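PDB 1K5C: endopolygalacturonase from Chondrostereum purpureum, which probably hydrolyses the alpha-1,4 linkages between galacturonic acid units inside polygalacturonan, the pectin backbone of plant cell walls. Local coordinates for residues Tyr84-Asn92 with Ala142-Thr152; Val266-Asp277 with Thr297-Trp307. All coordinates share one frame; numbering follows the deposited sequence.

Contact 1 (Tyr84-Asn92 with Ala142-Thr152); sequences YWDGKGTNN and AGDTKNLGHNT. With NAG (2-acetamido-2-deoxy-beta-D-glucopyranose), chain B.
One face of the Trp85 indole is paved by two glycines: Gly143 CA lies over the six-membered ring, 3.8 Å from its centroid, and Gly149 CA over the five-membered ring at 4.0 Å, both as CH-pi contacts. Ala142 CB sits in plane at the ring's edge, 3.9 Å from Trp85 CZ3. Gly149 and Gly143 pack so closely that a CB on Gly149 would clash with Gly143 CA, and the indole lies across both; its NE1 is held by Ser117 O. The His150 ring, with CG opposite the backbone N (chi1 -156°), takes Gly87 O over one face and a water in plane at its edge. The same water, 2.8 Å from His150 NE2, accepts from Asn91 ND2, whose amide stands 73° from the imidazole plane.

Two direct hydrogen bonds cross the contact, one between backbones and one from a backbone N-H to a side-chain amide. Gly87 N donates to Leu148 O at 2.9 Å, in the carbonyl plane on a lone pair, and a second water joins Leu148 O to the N-H groups of Asp86 and Gly89. Thr90 N reaches Asn151 OD1 at 2.8 Å from above the amide carbonyl plane. Gly89 leaves room for that oxygen. Another water bridges the side chains of Asn91 and Asn151. Both asparagines bind galacturonate in another structure of this enzyme, so these paired loops form part of the substrate cleft of a family 28 beta-helix.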
loop_
_atom_site.group_PDB
_atom_site.type_symbol
_atom_site.label_atom_id
_atom_site.label_comp_id
_atom_site.label_asym_id
_atom_site.label_seq_id
_atom_site.Cartn_x
_atom_site.Cartn_y
_atom_site.Cartn_z
ATOM N N TYR A 84 -10.334 17.022 7.160
ATOM C CA TYR A 84 -11.013 16.617 5.916
ATOM C C TYR A 84 -11.944 15.427 6.129
ATOM O O TYR A 84 -12.945 15.302 5.450
ATOM C CB TYR A 84 -9.991 16.223 4.899
ATOM C CG TYR A 84 -8.873 17.221 4.569
ATOM C CD1 TYR A 84 -8.971 18.068 3.479
ATOM C CD2 TYR A 84 -7.742 17.254 5.371
ATOM C CE1 TYR A 84 -7.938 18.985 3.210
ATOM C CE2 TYR A 84 -6.675 18.129 5.080
ATOM C CZ TYR A 84 -6.793 18.974 3.975
ATOM O OH TYR A 84 -5.751 19.808 3.627
ATOM N N TRP A 85 -11.540 14.466 7.000
ATOM C CA TRP A 85 -12.243 13.170 7.048
ATOM C C TRP A 85 -13.717 13.345 7.314
ATOM O O TRP A 85 -14.133 14.065 8.231
ATOM C CB TRP A 85 -11.629 12.322 8.175
ATOM C CG TRP A 85 -10.199 11.949 7.972
ATOM C CD1 TRP A 85 -9.529 11.795 6.777
ATOM C CD2 TRP A 85 -9.252 11.663 9.017
ATOM N NE1 TRP A 85 -8.221 11.426 7.027
ATOM C CE2 TRP A 85 -8.021 11.367 8.381
ATOM C CE3 TRP A 85 -9.316 11.684 10.412
ATOM C CZ2 TRP A 85 -6.858 11.049 9.102
ATOM C CZ3 TRP A 85 -8.151 11.390 11.135
ATOM C CH2 TRP A 85 -6.946 11.085 10.478
ATOM N N ASP A 86 -14.511 12.582 6.555
ATOM C CA ASP A 86 -15.973 12.690 6.659
ATOM C C ASP A 86 -16.638 11.318 6.452
ATOM O O ASP A 86 -17.860 11.283 6.194
ATOM C CB ASP A 86 -16.510 13.695 5.681
ATOM C CG ASP A 86 -16.365 13.288 4.235
ATOM O OD1 ASP A 86 -15.632 12.327 3.976
ATOM O OD2 ASP A 86 -16.977 13.944 3.326
ATOM N N GLY A 87 -15.890 10.238 6.513
ATOM C CA GLY A 87 -16.413 8.905 6.301
ATOM C C GLY A 87 -16.476 8.492 4.848
ATOM O O GLY A 87 -16.771 7.321 4.565
ATOM N N LYS A 88 -16.261 9.422 3.894
ATOM C CA LYS A 88 -16.471 9.130 2.477
ATOM C C LYS A 88 -15.162 9.085 1.682
ATOM O O LYS A 88 -15.178 8.644 0.526
ATOM C CB LYS A 88 -17.430 10.155 1.862
ATOM C CG LYS A 88 -18.824 10.079 2.520
ATOM C CD LYS A 88 -19.744 11.154 1.938
ATOM C CE LYS A 88 -21.136 10.999 2.564
ATOM N NZ LYS A 88 -22.031 12.189 2.260
ATOM N N GLY A 89 -14.066 9.547 2.268
ATOM C CA GLY A 89 -12.774 9.398 1.519
ATOM C C GLY A 89 -12.856 10.034 0.160
ATOM O O GLY A 89 -13.391 11.144 -0.040
ATOM N N THR A 90 -12.241 9.341 -0.805
ATOM C CA THR A 90 -12.169 9.842 -2.171
ATOM C C THR A 90 -13.354 9.352 -2.977
ATOM O O THR A 90 -13.427 9.575 -4.186
ATOM C CB THR A 90 -10.818 9.432 -2.801
ATOM O OG1 THR A 90 -10.535 8.032 -2.602
ATOM C CG2 THR A 90 -9.688 10.146 -2.112
ATOM N N ASN A 91 -14.350 8.723 -2.312
ATOM C CA ASN A 91 -15.538 8.285 -3.034
ATOM C C ASN A 91 -16.484 9.460 -3.234
ATOM O O ASN A 91 -17.233 9.514 -4.248
ATOM C CB ASN A 91 -16.306 7.248 -2.226
ATOM C CG ASN A 91 -15.539 5.961 -2.004
ATOM O OD1 ASN A 91 -14.763 5.586 -2.900
ATOM N ND2 ASN A 91 -15.837 5.320 -0.896
ATOM N N ASN A 92 -16.590 10.372 -2.273
ATOM C CA ASN A 92 -17.613 11.403 -2.256
ATOM C C ASN A 92 -17.282 12.363 -1.127
ATOM O O ASN A 92 -16.232 12.270 -0.500
ATOM C CB ASN A 92 -19.008 10.727 -2.095
ATOM C CG ASN A 92 -20.093 11.445 -2.839
ATOM O OD1 ASN A 92 -20.172 12.691 -2.722
ATOM N ND2 ASN A 92 -20.911 10.703 -3.594
ATOM N N ALA A 142 -5.908 8.014 14.166
ATOM C CA ALA A 142 -6.967 8.933 14.531
ATOM C C ALA A 142 -8.166 8.778 13.616
ATOM O O ALA A 142 -9.308 9.141 13.996
ATOM C CB ALA A 142 -6.421 10.369 14.488
ATOM N N GLY A 143 -7.966 8.298 12.389
ATOM C CA GLY A 143 -9.061 8.077 11.433
ATOM C C GLY A 143 -10.047 6.993 11.877
ATOM O O GLY A 143 -11.121 6.876 11.267
ATOM N N ASP A 144 -9.707 6.196 12.883
ATOM C CA ASP A 144 -10.648 5.195 13.360
ATOM C C ASP A 144 -11.830 5.835 14.047
ATOM O O ASP A 144 -12.932 5.258 14.121
ATOM C CB ASP A 144 -9.989 4.244 14.357
ATOM C CG ASP A 144 -9.061 3.206 13.758
ATOM O OD1 ASP A 144 -8.817 3.238 12.551
ATOM O OD2 ASP A 144 -8.626 2.325 14.551
ATOM N N THR A 145 -11.643 7.006 14.648
ATOM C CA THR A 145 -12.702 7.663 15.470
ATOM C C THR A 145 -13.899 7.942 14.603
ATOM O O THR A 145 -13.807 8.607 13.549
ATOM C CB THR A 145 -12.145 8.957 16.096
ATOM O OG1 THR A 145 -11.036 8.594 16.940
ATOM C CG2 THR A 145 -13.247 9.634 16.933
ATOM N N LYS A 146 -15.065 7.355 14.989
ATOM C CA LYS A 146 -16.315 7.490 14.262
ATOM C C LYS A 146 -16.150 7.016 12.825
ATOM O O LYS A 146 -16.981 7.397 11.947
ATOM C CB LYS A 146 -16.891 8.889 14.370
ATOM C CG LYS A 146 -17.276 9.275 15.773
ATOM C CD LYS A 146 -17.865 10.645 15.857
ATOM C CE LYS A 146 -17.848 11.498 14.609
ATOM N N ASN A 147 -15.156 6.144 12.542
ATOM C CA ASN A 147 -14.968 5.633 11.191
ATOM C C ASN A 147 -14.920 6.768 10.147
ATOM O O ASN A 147 -15.304 6.601 8.994
ATOM C CB ASN A 147 -15.980 4.553 10.784
ATOM C CG ASN A 147 -15.892 3.338 11.692
ATOM O OD1 ASN A 147 -16.887 2.940 12.243
ATOM N ND2 ASN A 147 -14.708 2.745 11.897
ATOM N N LEU A 148 -14.313 7.911 10.563
ATOM C CA LEU A 148 -14.269 9.020 9.605
ATOM C C LEU A 148 -13.123 8.892 8.604
ATOM O O LEU A 148 -13.283 9.349 7.471
ATOM C CB LEU A 148 -14.162 10.363 10.340
ATOM C CG LEU A 148 -15.441 10.643 11.190
ATOM C CD1 LEU A 148 -15.118 11.864 12.100
ATOM C CD2 LEU A 148 -16.708 10.789 10.366
ATOM N N GLY A 149 -11.980 8.337 8.990
ATOM C CA GLY A 149 -10.908 8.155 8.013
ATOM C C GLY A 149 -11.334 7.124 6.970
ATOM O O GLY A 149 -12.031 6.151 7.274
ATOM N N HIS A 150 -10.930 7.354 5.723
ATOM C CA HIS A 150 -11.428 6.494 4.641
ATOM C C HIS A 150 -10.458 6.604 3.461
ATOM O O HIS A 150 -9.910 7.683 3.201
ATOM C CB HIS A 150 -12.847 6.982 4.231
ATOM C CG HIS A 150 -13.634 5.932 3.611
ATOM N ND1 HIS A 150 -14.312 5.001 4.393
ATOM C CD2 HIS A 150 -13.899 5.625 2.301
ATOM C CE1 HIS A 150 -14.935 4.165 3.569
ATOM N NE2 HIS A 150 -14.701 4.500 2.312
ATOM N N ASN A 151 -10.231 5.496 2.748
ATOM C CA ASN A 151 -9.298 5.494 1.616
ATOM C C ASN A 151 -7.896 5.956 2.068
ATOM O O ASN A 151 -7.142 6.519 1.271
ATOM C CB ASN A 151 -9.756 6.316 0.414
ATOM C CG ASN A 151 -11.122 5.859 -0.103
ATOM O OD1 ASN A 151 -12.118 6.613 -0.053
ATOM N ND2 ASN A 151 -11.193 4.664 -0.595
ATOM N N THR A 152 -7.537 5.615 3.309
ATOM C CA THR A 152 -6.249 6.011 3.890
ATOM C C THR A 152 -5.167 4.966 3.644
ATOM O O THR A 152 -4.385 4.592 4.540
ATOM C CB THR A 152 -6.436 6.309 5.374
ATOM O OG1 THR A 152 -7.256 5.268 5.953
ATOM C CG2 THR A 152 -7.074 7.702 5.579
HETATM C C1 NAG B . -22.112 11.370 -4.147
HETATM C C2 NAG B . -22.600 10.327 -5.217
HETATM C C3 NAG B . -23.800 10.963 -5.935
HETATM C C4 NAG B . -24.908 11.064 -4.864
HETATM C C5 NAG B . -24.419 11.993 -3.694
HETATM C C6 NAG B . -25.351 11.968 -2.527
HETATM C C7 NAG B . -20.520 9.075 -5.937
HETATM C C8 NAG B . -19.511 9.102 -7.000
HETATM N N2 NAG B . -21.474 10.026 -6.068
HETATM O O3 NAG B . -24.284 10.290 -7.096
HETATM O O4 NAG B . -26.008 11.702 -5.515
HETATM O O5 NAG B . -23.150 11.481 -3.190
HETATM O O6 NAG B . -25.039 12.916 -1.524
HETATM O O7 NAG B . -20.455 8.268 -5.109
HETATM O O HOH W 1 -12.897 10.437 4.906
HETATM O O HOH W 2 -15.694 2.584 0.549
HETATM O O HOH W 3 -13.585 2.968 -1.344
#

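Contact 2 (Val266-Asp277 with Thr297-Trp307); sequences VGNPGTGAPFSD and TVECGNCSGNW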
loop_
_atom_site.group_PDB
_atom_site.type_symbol
_atom_site.label_atom_id
_atom_site.label_comp_id
_atom_site.label_asym_id
_atom_site.label_seq_id
_atom_site.Cartn_x
_atom_site.Cartn_y
_atom_site.Cartn_z
ATOM N N VAL A 266 -17.968 -11.483 -4.923
ATOM C CA VAL A 266 -18.226 -12.647 -5.772
ATOM C C VAL A 266 -19.311 -12.270 -6.788
ATOM O O VAL A 266 -19.953 -11.210 -6.674
ATOM C CB VAL A 266 -18.652 -13.861 -4.938
ATOM C CG1 VAL A 266 -17.595 -14.278 -3.911
ATOM C CG2 VAL A 266 -19.947 -13.606 -4.193
ATOM N N GLY A 267 -19.493 -13.188 -7.745
ATOM C CA GLY A 267 -20.521 -13.094 -8.775
ATOM C C GLY A 267 -19.980 -12.665 -10.117
ATOM O O GLY A 267 -19.248 -11.642 -10.216
ATOM N N ASN A 268 -20.291 -13.394 -11.162
ATOM C CA ASN A 268 -19.984 -13.042 -12.550
ATOM C C ASN A 268 -18.556 -12.512 -12.586
ATOM O O ASN A 268 -18.344 -11.422 -13.107
ATOM C CB ASN A 268 -20.981 -12.027 -13.093
ATOM C CG ASN A 268 -20.991 -11.528 -14.528
ATOM O OD1 ASN A 268 -21.407 -10.392 -15.018
ATOM N ND2 ASN A 268 -20.534 -12.427 -15.414
ATOM N N PRO A 269 -17.549 -13.296 -12.135
ATOM C CA PRO A 269 -16.171 -12.771 -12.185
ATOM C C PRO A 269 -15.721 -12.547 -13.614
ATOM O O PRO A 269 -16.036 -13.263 -14.557
ATOM C CB PRO A 269 -15.355 -13.846 -11.456
ATOM C CG PRO A 269 -16.161 -15.116 -11.766
ATOM C CD PRO A 269 -17.632 -14.651 -11.576
ATOM N N GLY A 270 -14.891 -11.516 -13.764
ATOM C CA GLY A 270 -14.318 -11.192 -15.067
ATOM C C GLY A 270 -13.265 -12.197 -15.507
ATOM O O GLY A 270 -12.683 -12.940 -14.719
ATOM N N THR A 271 -13.008 -12.114 -16.805
ATOM C CA THR A 271 -12.047 -13.035 -17.431
ATOM C C THR A 271 -10.863 -12.325 -18.049
ATOM O O THR A 271 -9.977 -12.976 -18.634
ATOM C CB THR A 271 -12.740 -13.889 -18.521
ATOM O OG1 THR A 271 -13.227 -12.933 -19.500
ATOM C CG2 THR A 271 -13.832 -14.716 -17.905
ATOM N N GLY A 272 -10.805 -10.976 -17.969
ATOM C CA GLY A 272 -9.807 -10.197 -18.666
ATOM C C GLY A 272 -8.576 -9.804 -17.849
ATOM O O GLY A 272 -7.708 -9.111 -18.395
ATOM N N ALA A 273 -8.493 -10.236 -16.586
ATOM C CA ALA A 273 -7.359 -9.917 -15.735
ATOM C C ALA A 273 -6.814 -11.200 -15.092
ATOM O O ALA A 273 -6.856 -11.397 -13.881
ATOM C CB ALA A 273 -7.786 -8.917 -14.653
ATOM N N PRO A 274 -6.322 -12.125 -15.922
ATOM C CA PRO A 274 -5.954 -13.465 -15.418
ATOM C C PRO A 274 -4.965 -13.377 -14.257
ATOM O O PRO A 274 -3.987 -12.641 -14.275
ATOM C CB PRO A 274 -5.296 -14.150 -16.636
ATOM C CG PRO A 274 -5.047 -13.029 -17.624
ATOM C CD PRO A 274 -6.182 -12.052 -17.391
ATOM N N PHE A 275 -5.211 -14.276 -13.264
ATOM C CA PHE A 275 -4.300 -14.473 -12.127
ATOM C C PHE A 275 -3.581 -15.803 -12.328
ATOM O O PHE A 275 -4.227 -16.825 -12.577
ATOM C CB PHE A 275 -5.028 -14.544 -10.797
ATOM C CG PHE A 275 -5.818 -13.323 -10.381
ATOM C CD1 PHE A 275 -5.683 -12.098 -11.002
ATOM C CD2 PHE A 275 -6.734 -13.476 -9.348
ATOM C CE1 PHE A 275 -6.468 -11.000 -10.588
ATOM C CE2 PHE A 275 -7.504 -12.397 -8.896
ATOM C CZ PHE A 275 -7.361 -11.153 -9.526
ATOM N N SER A 276 -2.269 -15.813 -12.116
ATOM C CA SER A 276 -1.502 -17.062 -12.247
ATOM C C SER A 276 -0.413 -17.121 -11.168
ATOM O O SER A 276 0.108 -16.108 -10.711
ATOM C CB SER A 276 -0.920 -17.226 -13.613
ATOM O OG SER A 276 -0.131 -16.174 -13.981
ATOM N N ASP A 277 -0.096 -18.362 -10.823
ATOM C CA ASP A 277 1.094 -18.671 -9.985
ATOM C C ASP A 277 1.067 -17.906 -8.666
ATOM O O ASP A 277 1.976 -17.129 -8.361
ATOM C CB ASP A 277 2.370 -18.406 -10.783
ATOM C CG ASP A 277 2.437 -19.237 -12.006
ATOM O OD1 ASP A 277 1.637 -20.186 -12.227
ATOM O OD2 ASP A 277 3.402 -18.952 -12.781
ATOM N N THR A 297 -11.953 -17.257 0.321
ATOM C CA THR A 297 -12.750 -17.338 -0.904
ATOM C C THR A 297 -11.834 -16.998 -2.094
ATOM O O THR A 297 -11.104 -15.997 -2.048
ATOM C CB THR A 297 -13.989 -16.445 -0.879
ATOM O OG1 THR A 297 -14.939 -17.139 -0.006
ATOM C CG2 THR A 297 -14.647 -16.214 -2.239
ATOM N N VAL A 298 -11.927 -17.836 -3.123
ATOM C CA VAL A 298 -11.291 -17.603 -4.416
ATOM C C VAL A 298 -12.428 -17.565 -5.436
ATOM O O VAL A 298 -13.181 -18.544 -5.531
ATOM C CB VAL A 298 -10.291 -18.727 -4.760
ATOM C CG1 VAL A 298 -9.762 -18.528 -6.183
ATOM C CG2 VAL A 298 -9.160 -18.760 -3.722
ATOM N N GLU A 299 -12.539 -16.445 -6.165
ATOM C CA GLU A 299 -13.597 -16.240 -7.167
ATOM C C GLU A 299 -12.932 -15.843 -8.478
ATOM O O GLU A 299 -12.711 -14.674 -8.763
ATOM C CB GLU A 299 -14.589 -15.169 -6.660
ATOM C CG GLU A 299 -15.716 -14.897 -7.660
ATOM C CD GLU A 299 -16.902 -15.824 -7.552
ATOM O OE1 GLU A 299 -16.855 -16.814 -6.821
ATOM O OE2 GLU A 299 -17.935 -15.529 -8.213
ATOM N N CYS A 300 -12.621 -16.857 -9.277
ATOM C CA CYS A 300 -11.913 -16.679 -10.543
ATOM C C CYS A 300 -12.853 -16.852 -11.727
ATOM O O CYS A 300 -13.541 -17.874 -11.840
ATOM C CB CYS A 300 -10.821 -17.751 -10.743
ATOM S SG CYS A 300 -9.366 -17.548 -9.688
ATOM N N GLY A 301 -12.783 -15.888 -12.670
ATOM C CA GLY A 301 -13.221 -16.121 -14.048
ATOM C C GLY A 301 -12.093 -16.590 -14.914
ATOM O O GLY A 301 -12.375 -17.239 -15.952
ATOM N N ASN A 302 -10.823 -16.301 -14.591
ATOM C CA ASN A 302 -9.714 -16.708 -15.434
ATOM C C ASN A 302 -8.456 -16.781 -14.544
ATOM O O ASN A 302 -7.839 -15.739 -14.242
ATOM C CB ASN A 302 -9.541 -15.728 -16.601
ATOM C CG ASN A 302 -8.441 -16.159 -17.559
ATOM O OD1 ASN A 302 -7.842 -17.240 -17.403
ATOM N ND2 ASN A 302 -8.191 -15.312 -18.571
ATOM N N CYS A 303 -8.123 -17.994 -14.099
ATOM C CA CYS A 303 -6.929 -18.196 -13.256
ATOM C C CYS A 303 -6.232 -19.460 -13.739
ATOM O O CYS A 303 -6.908 -20.399 -14.169
ATOM C CB CYS A 303 -7.306 -18.410 -11.782
ATOM S SG CYS A 303 -7.987 -16.874 -11.048
ATOM N N SER A 304 -4.899 -19.473 -13.636
ATOM C CA SER A 304 -4.092 -20.559 -14.131
ATOM C C SER A 304 -2.935 -20.875 -13.170
ATOM O O SER A 304 -2.471 -20.013 -12.398
ATOM C CB SER A 304 -3.473 -20.201 -15.494
ATOM O OG SER A 304 -4.486 -20.234 -16.508
ATOM N N GLY A 305 -2.411 -22.090 -13.298
ATOM C CA GLY A 305 -1.194 -22.518 -12.635
ATOM C C GLY A 305 -1.468 -23.514 -11.502
ATOM O O GLY A 305 -2.593 -23.850 -11.163
ATOM N N ASN A 306 -0.327 -23.983 -10.953
ATOM C CA ASN A 306 -0.349 -24.909 -9.790
ATOM C C ASN A 306 -0.058 -24.063 -8.576
ATOM O O ASN A 306 1.093 -23.726 -8.285
ATOM C CB ASN A 306 0.714 -25.980 -9.969
ATOM C CG ASN A 306 0.368 -26.860 -11.184
ATOM O OD1 ASN A 306 -0.721 -27.422 -11.235
ATOM N ND2 ASN A 306 1.259 -26.910 -12.140
ATOM N N TRP A 307 -1.149 -23.677 -7.898
ATOM C CA TRP A 307 -1.047 -22.770 -6.732
ATOM C C TRP A 307 -0.725 -23.638 -5.530
ATOM O O TRP A 307 -1.586 -24.393 -5.017
ATOM C CB TRP A 307 -2.379 -22.051 -6.547
ATOM C CG TRP A 307 -2.720 -21.074 -7.644
ATOM C CD1 TRP A 307 -2.167 -20.960 -8.898
ATOM C CD2 TRP A 307 -3.734 -20.055 -7.535
ATOM N NE1 TRP A 307 -2.787 -19.878 -9.584
ATOM C CE2 TRP A 307 -3.762 -19.344 -8.772
ATOM C CE3 TRP A 307 -4.645 -19.665 -6.527
ATOM C CZ2 TRP A 307 -4.658 -18.295 -8.994
ATOM C CZ3 TRP A 307 -5.525 -18.623 -6.763
ATOM C CH2 TRP A 307 -5.529 -17.937 -7.988
HETATM O O HOH W 4 2.134 -22.733 -11.625
#
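This is a parallel strand pairing between neighbouring turns of the beta-helix, strand 275-280 against 303-304, extended at the preceding corner, where loop 266-274 meets the end of strand 294-299 and the turn after it. Phe275 N donates to Asn302 O, Ser304 N to Phe275 O at 2.9 Å, and Asp277 N to Ser304 O, so the bonds pass back and forth as parallel strands require. Ser304 O also takes Trp307 NE1 at 2.8 Å, from above its carbonyl plane, and the indole lays its edge against Phe275 O. On the face with Phe275, Cys303 SG comes 3.8 Å from Phe275 CB and meets the phenyl ring obliquely; its disulfide to Cys300 closes the turn just before the strand.

In the corner, Asn302 extends beside Pro274 and sends ND2 to Thr271 O, 2.9 Å away and almost in the amide plane. Pro269 lays CB and CG against the peptide entering Gly301, with CB 3.5 Å from Gly301 N. Farther back, Glu299 bends at chi2 (86°) and crosses the Val266 side chain at about a right angle, bringing OE2 to Gly267 N at 2.9 Å from above the carboxylate plane. With an alanine here, Gly267 N would probably lose this acceptor, and a gap would open beside Val266 and Pro269. Main-chain bonds thus hold the strands in register, while one amide and one carboxylate pin the loop by its backbone, so these two bonds ask for a loop N-H and C=O in the right place, while Val266 and Pro269 add apolar contact.

How the contacts relate
Contact 1 closes before contact 2 opens along the chain, and the two belong to different regions of one parallel beta-helix, within the same family 28 range. Their centres are 31 Å apart and their nearest atoms about 17 Å, so neither touches the other. Contact 1 joins loops that precede strands 101-104 and 155-158, which lie two apart in the 11-strand parallel sheet. The end of strand 294-299, farther along that sheet toward the C-terminal end, belongs to contact 2, whose strands 275-280 and 303-304 pair on another side of the helix. Contact 1 thus shapes a substrate-binding loop region, whereas contact 2 couples successive turns of the scaffold.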